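Local coordinates for Vv2_1132 (Vibrio vulnificus CMCP6, PDB 5Y9S), which acts as a LysR-type transcriptional regulator that assembles as a tetramer, and probably binds DNA through winged helix-turn-helix domains and an effector through its regulatory domains, at the interface of chains A and B and the interface of chains A and C. Numbering follows the deposited sequence. Chains: chain A/B/C, Vv2_1132.

Contact 1 and contact 2 lie about 37 Å apart, measured between the centres of their C-alpha atoms, and have no residue in common; chain A takes part in both. In contact 1 the long linker helix 67-90 of chain A pairs with its counterpart, 67-91, in chain B, the two-fold dimer arrangement typical of LysR proteins. In contact 2 the DNA-binding domain of chain A meets the regulatory domain of chain C, and that interface is not an exact two-fold. Linker pairing therefore makes dimers, while contacts of the second kind may fix how the domains are disposed in the tetramer.

Contact 1: the interface of chains A and B. Residues chain A 82, 86, 89-90; chain B 71, 75.
B:Tyr75 lays one face of its ring against A:Phe90 and turns its hydroxyl edge to A:Asp89 at the C-terminal end of linker helix 67-90, and this is the tight part of the contact. Its phenol OH donates a hydrogen bond to the carboxylate OD2 of A:Asp89 (2.7 Å), reaching the oxygen on its anti side and 24° out of the carboxylate plane. The carboxylate stands nearly upright against the ring, their planes 82° apart, and CB of A:Asp89 packs by CZ of the phenol. CG of A:Asp89 lies anti to its carbonyl carbon, which brings OD2 up to the phenol OH of B:Tyr75. A:Phe90 comes over one face of the tyrosine with its CE1 edge, 3.7 Å from CE1 of B:Tyr75, in an edge-to-face pair whose planes are 75° apart. The CE2–CZ (meta–para) side of the phenylalanine is met by B:Lys71: the methylene CD lies 3.6 Å from CE2 of A:Phe90, and CE rises over the ring face near its rim. The lysine chain bends at its end, and its NZ remains 6.1 Å from OD2 of A:Asp89; if both groups are charged, any attraction would be long-range and weak.

Toward A:Gln82 the contact loosens and water takes over. The hydroxyl OG1 of A:Thr86 passes CD2 of B:Tyr75 at 3.5 Å and donates to the carbonyl O of A:Gln82 one turn earlier. Water 1 joins the amide NE2 of A:Gln82 and OG1 of A:Thr86 to the other helix, where it lies 2.9 Å from the backbone O of B:Tyr75.

Contact 2: the interface of chains A and C. Residues chain A 41, 58; chain C 136-137.
Backbone carbonyl O of C:Val136, in the loop after strand 129-134, faces the aliphatic part of A:Arg58, while the next residue, C:Leu137, is in a polyproline-II-like conformation (phi -63°, psi 165°) and sends its side chain toward chain A. The carbonyl oxygen lies 3.7 Å from CD of A:Arg58 and slightly farther from its CG and CB, so the arginine lays its methylene stem, rather than its charged end, beside this oxygen. The chain bends at chi2 and then runs nearly straight, carrying the guanidinium group toward A:Ser41.

C:Leu137 brings one branch of its fork up to both residues. The methyl CD2 is 4.0 Å from NH1 of A:Arg58 and 3.7 Å from the hydroxyl OG of A:Ser41, touching both at van der Waals range. OG of A:Ser41, anti to the backbone N (chi1 171°), is the atom that meets this methyl. The arginine and leucine side chains run at a slant to one another. This is a light contact: these four residues together bury 104 Å², one part of a wider interface. Among them the contacts are van der Waals ones; neighbours may add polar links.

In the fold, A:Ser41 belongs to helix 37-51, the recognition helix of the helix-turn-helix, and A:Arg58 follows strand 56-57 in the wing; C:Val136 and C:Leu137 precede helix 139-148 of the regulatory domain.

Contact 1: the interface of chains A and B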
ATOM      1  N   GLN A  82       3.258  23.314  -3.243  1.00 19.09           N
ATOM      2  CA  GLN A  82       4.002  23.321  -1.984  1.00 23.22           C
ATOM      3  C   GLN A  82       4.982  22.158  -1.908  1.00 23.45           C
ATOM      4  O   GLN A  82       6.115  22.322  -1.441  1.00 18.48           O
ATOM      5  CB  GLN A  82       3.052  23.262  -0.792  1.00 15.02           C
ATOM      6  CG  GLN A  82       3.622  23.803   0.541  1.00 16.04           C
ATOM      7  CD  GLN A  82       4.538  25.032   0.424  1.00 30.00           C
ATOM      8  OE1 GLN A  82       4.106  26.104  -0.003  1.00 33.16           O
ATOM      9  NE2 GLN A  82       5.801  24.877   0.840  1.00 20.74           N
ATOM     10  N   THR A  86       9.019  22.649  -1.491  1.00 17.28           N
ATOM     11  CA  THR A  86       9.760  21.938  -0.464  1.00 19.62           C
ATOM     12  C   THR A  86      10.982  21.252  -1.056  1.00 21.35           C
ATOM     13  O   THR A  86      12.110  21.455  -0.595  1.00 21.18           O
ATOM     14  CB  THR A  86       8.855  20.920   0.214  1.00 14.32           C
ATOM     15  OG1 THR A  86       7.778  21.595   0.869  1.00 18.40           O
ATOM     16  CG2 THR A  86       9.658  20.081   1.225  1.00 16.24           C
ATOM     17  N   ASP A  89      13.556  24.016  -2.271  1.00 24.29           N
ATOM     18  CA  ASP A  89      14.266  24.689  -1.182  1.00 27.45           C
ATOM     19  C   ASP A  89      15.290  23.781  -0.486  1.00 26.40           C
ATOM     20  O   ASP A  89      16.178  24.290   0.205  1.00 21.35           O
ATOM     21  CB  ASP A  89      13.257  25.257  -0.160  1.00 19.60           C
ATOM     22  CG  ASP A  89      12.470  26.442  -0.725  1.00 24.04           C
ATOM     23  OD1 ASP A  89      12.804  26.839  -1.851  1.00 26.70           O
ATOM     24  OD2 ASP A  89      11.528  26.970  -0.084  1.00 20.63           O
ATOM     25  N   PHE A  90      15.217  22.463  -0.662  1.00 17.62           N
ATOM     26  CA  PHE A  90      16.187  21.584  -0.024  1.00 27.14           C
ATOM     27  C   PHE A  90      17.183  20.951  -0.990  1.00 26.38           C
ATOM     28  O   PHE A  90      18.099  20.260  -0.541  1.00 18.12           O
ATOM     29  CB  PHE A  90      15.457  20.508   0.789  1.00 18.55           C
ATOM     30  CG  PHE A  90      14.967  21.025   2.117  1.00 21.03           C
ATOM     31  CD1 PHE A  90      13.744  21.664   2.219  1.00 21.91           C
ATOM     32  CD2 PHE A  90      15.762  20.934   3.244  1.00 24.09           C
ATOM     33  CE1 PHE A  90      13.313  22.173   3.431  1.00 26.36           C
ATOM     34  CE2 PHE A  90      15.338  21.434   4.460  1.00 17.08           C
ATOM     35  CZ  PHE A  90      14.114  22.056   4.555  1.00 23.98           C
TER
ATOM     36  N   LYS B  71      15.235  23.918   9.649  1.00 17.58           N
ATOM     37  CA  LYS B  71      14.680  24.537   8.446  1.00 20.43           C
ATOM     38  C   LYS B  71      13.388  23.845   8.002  1.00 18.15           C
ATOM     39  O   LYS B  71      12.458  24.500   7.531  1.00 20.35           O
ATOM     40  CB  LYS B  71      15.733  24.507   7.331  1.00 19.41           C
ATOM     41  CG  LYS B  71      15.415  25.295   6.061  1.00 25.08           C
ATOM     42  CD  LYS B  71      16.321  24.818   4.898  1.00 27.88           C
ATOM     43  CE  LYS B  71      15.960  25.443   3.533  1.00 26.11           C
ATOM     44  NZ  LYS B  71      16.490  26.807   3.412  1.00 25.02           N
ATOM     45  N   TYR B  75       8.098  23.728   6.790  1.00 17.40           N
ATOM     46  CA  TYR B  75       7.604  23.032   5.607  1.00 13.59           C
ATOM     47  C   TYR B  75       6.656  21.906   5.993  1.00 19.22           C
ATOM     48  O   TYR B  75       5.616  21.711   5.341  1.00 12.68           O
ATOM     49  CB  TYR B  75       8.764  22.499   4.779  1.00 13.54           C
ATOM     50  CG  TYR B  75       9.622  23.579   4.182  1.00 14.14           C
ATOM     51  CD1 TYR B  75      10.625  24.202   4.927  1.00 14.71           C
ATOM     52  CD2 TYR B  75       9.435  23.982   2.870  1.00 14.30           C
ATOM     53  CE1 TYR B  75      11.422  25.184   4.373  1.00 15.33           C
ATOM     54  CE2 TYR B  75      10.232  24.962   2.311  1.00 16.14           C
ATOM     55  CZ  TYR B  75      11.217  25.553   3.070  1.00 19.31           C
ATOM     56  OH  TYR B  75      11.983  26.531   2.505  1.00 26.66           O
TER
HETATM   57  O   HOH W   1       5.969  22.780   2.703  1.00 24.85           O

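Contact 2: the interface of chains A and C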
ATOM      1  N   SER A  41      -9.261   4.614 -12.905  1.00 14.04           N
ATOM      2  CA  SER A  41     -10.627   4.753 -12.404  1.00 16.03           C
ATOM      3  C   SER A  41     -10.712   4.448 -10.911  1.00 14.87           C
ATOM      4  O   SER A  41     -11.409   5.147 -10.163  1.00 14.83           O
ATOM      5  CB  SER A  41     -11.551   3.835 -13.201  1.00 14.08           C
ATOM      6  OG  SER A  41     -12.834   3.791 -12.602  1.00 16.01           O
ATOM      7  N   ARG A  58     -20.626  12.336 -13.552  1.00 19.43           N
ATOM      8  CA  ARG A  58     -20.573  11.060 -14.262  1.00 22.26           C
ATOM      9  C   ARG A  58     -21.593  10.963 -15.391  1.00 22.14           C
ATOM     10  O   ARG A  58     -21.442  10.109 -16.270  1.00 20.25           O
ATOM     11  CB  ARG A  58     -20.757   9.904 -13.267  1.00 22.76           C
ATOM     12  CG  ARG A  58     -19.701   9.909 -12.143  1.00 22.87           C
ATOM     13  CD  ARG A  58     -18.569   8.900 -12.385  1.00 14.68           C
ATOM     14  NE  ARG A  58     -17.494   9.098 -11.414  1.00 12.03           N
ATOM     15  CZ  ARG A  58     -16.398   8.347 -11.357  1.00 20.83           C
ATOM     16  NH1 ARG A  58     -16.264   7.304 -12.187  1.00 10.52           N
ATOM     17  NH2 ARG A  58     -15.456   8.602 -10.443  1.00 18.22           N
TER
ATOM     18  N   VAL C 136     -22.505   2.856 -11.585  1.00 30.16           N
ATOM     19  CA  VAL C 136     -22.456   4.304 -11.400  1.00 26.36           C
ATOM     20  C   VAL C 136     -21.228   4.913 -12.054  1.00 25.48           C
ATOM     21  O   VAL C 136     -20.969   6.103 -11.871  1.00 30.56           O
ATOM     22  CB  VAL C 136     -22.518   4.710  -9.911  1.00 23.14           C
ATOM     23  CG1 VAL C 136     -23.717   4.085  -9.232  1.00 20.79           C
ATOM     24  CG2 VAL C 136     -21.217   4.342  -9.171  1.00 21.06           C
ATOM     25  N   LEU C 137     -20.443   4.123 -12.788  1.00 19.30           N
ATOM     26  CA  LEU C 137     -19.385   4.727 -13.579  1.00 26.60           C
ATOM     27  C   LEU C 137     -20.016   5.653 -14.624  1.00 34.64           C
ATOM     28  O   LEU C 137     -21.222   5.630 -14.876  1.00 39.92           O
ATOM     29  CB  LEU C 137     -18.517   3.653 -14.232  1.00 26.08           C
ATOM     30  CG  LEU C 137     -17.713   2.707 -13.328  1.00 33.27           C
ATOM     31  CD1 LEU C 137     -17.289   1.505 -14.133  1.00 33.50           C
ATOM     32  CD2 LEU C 137     -16.481   3.372 -12.695  1.00 30.09           C
TER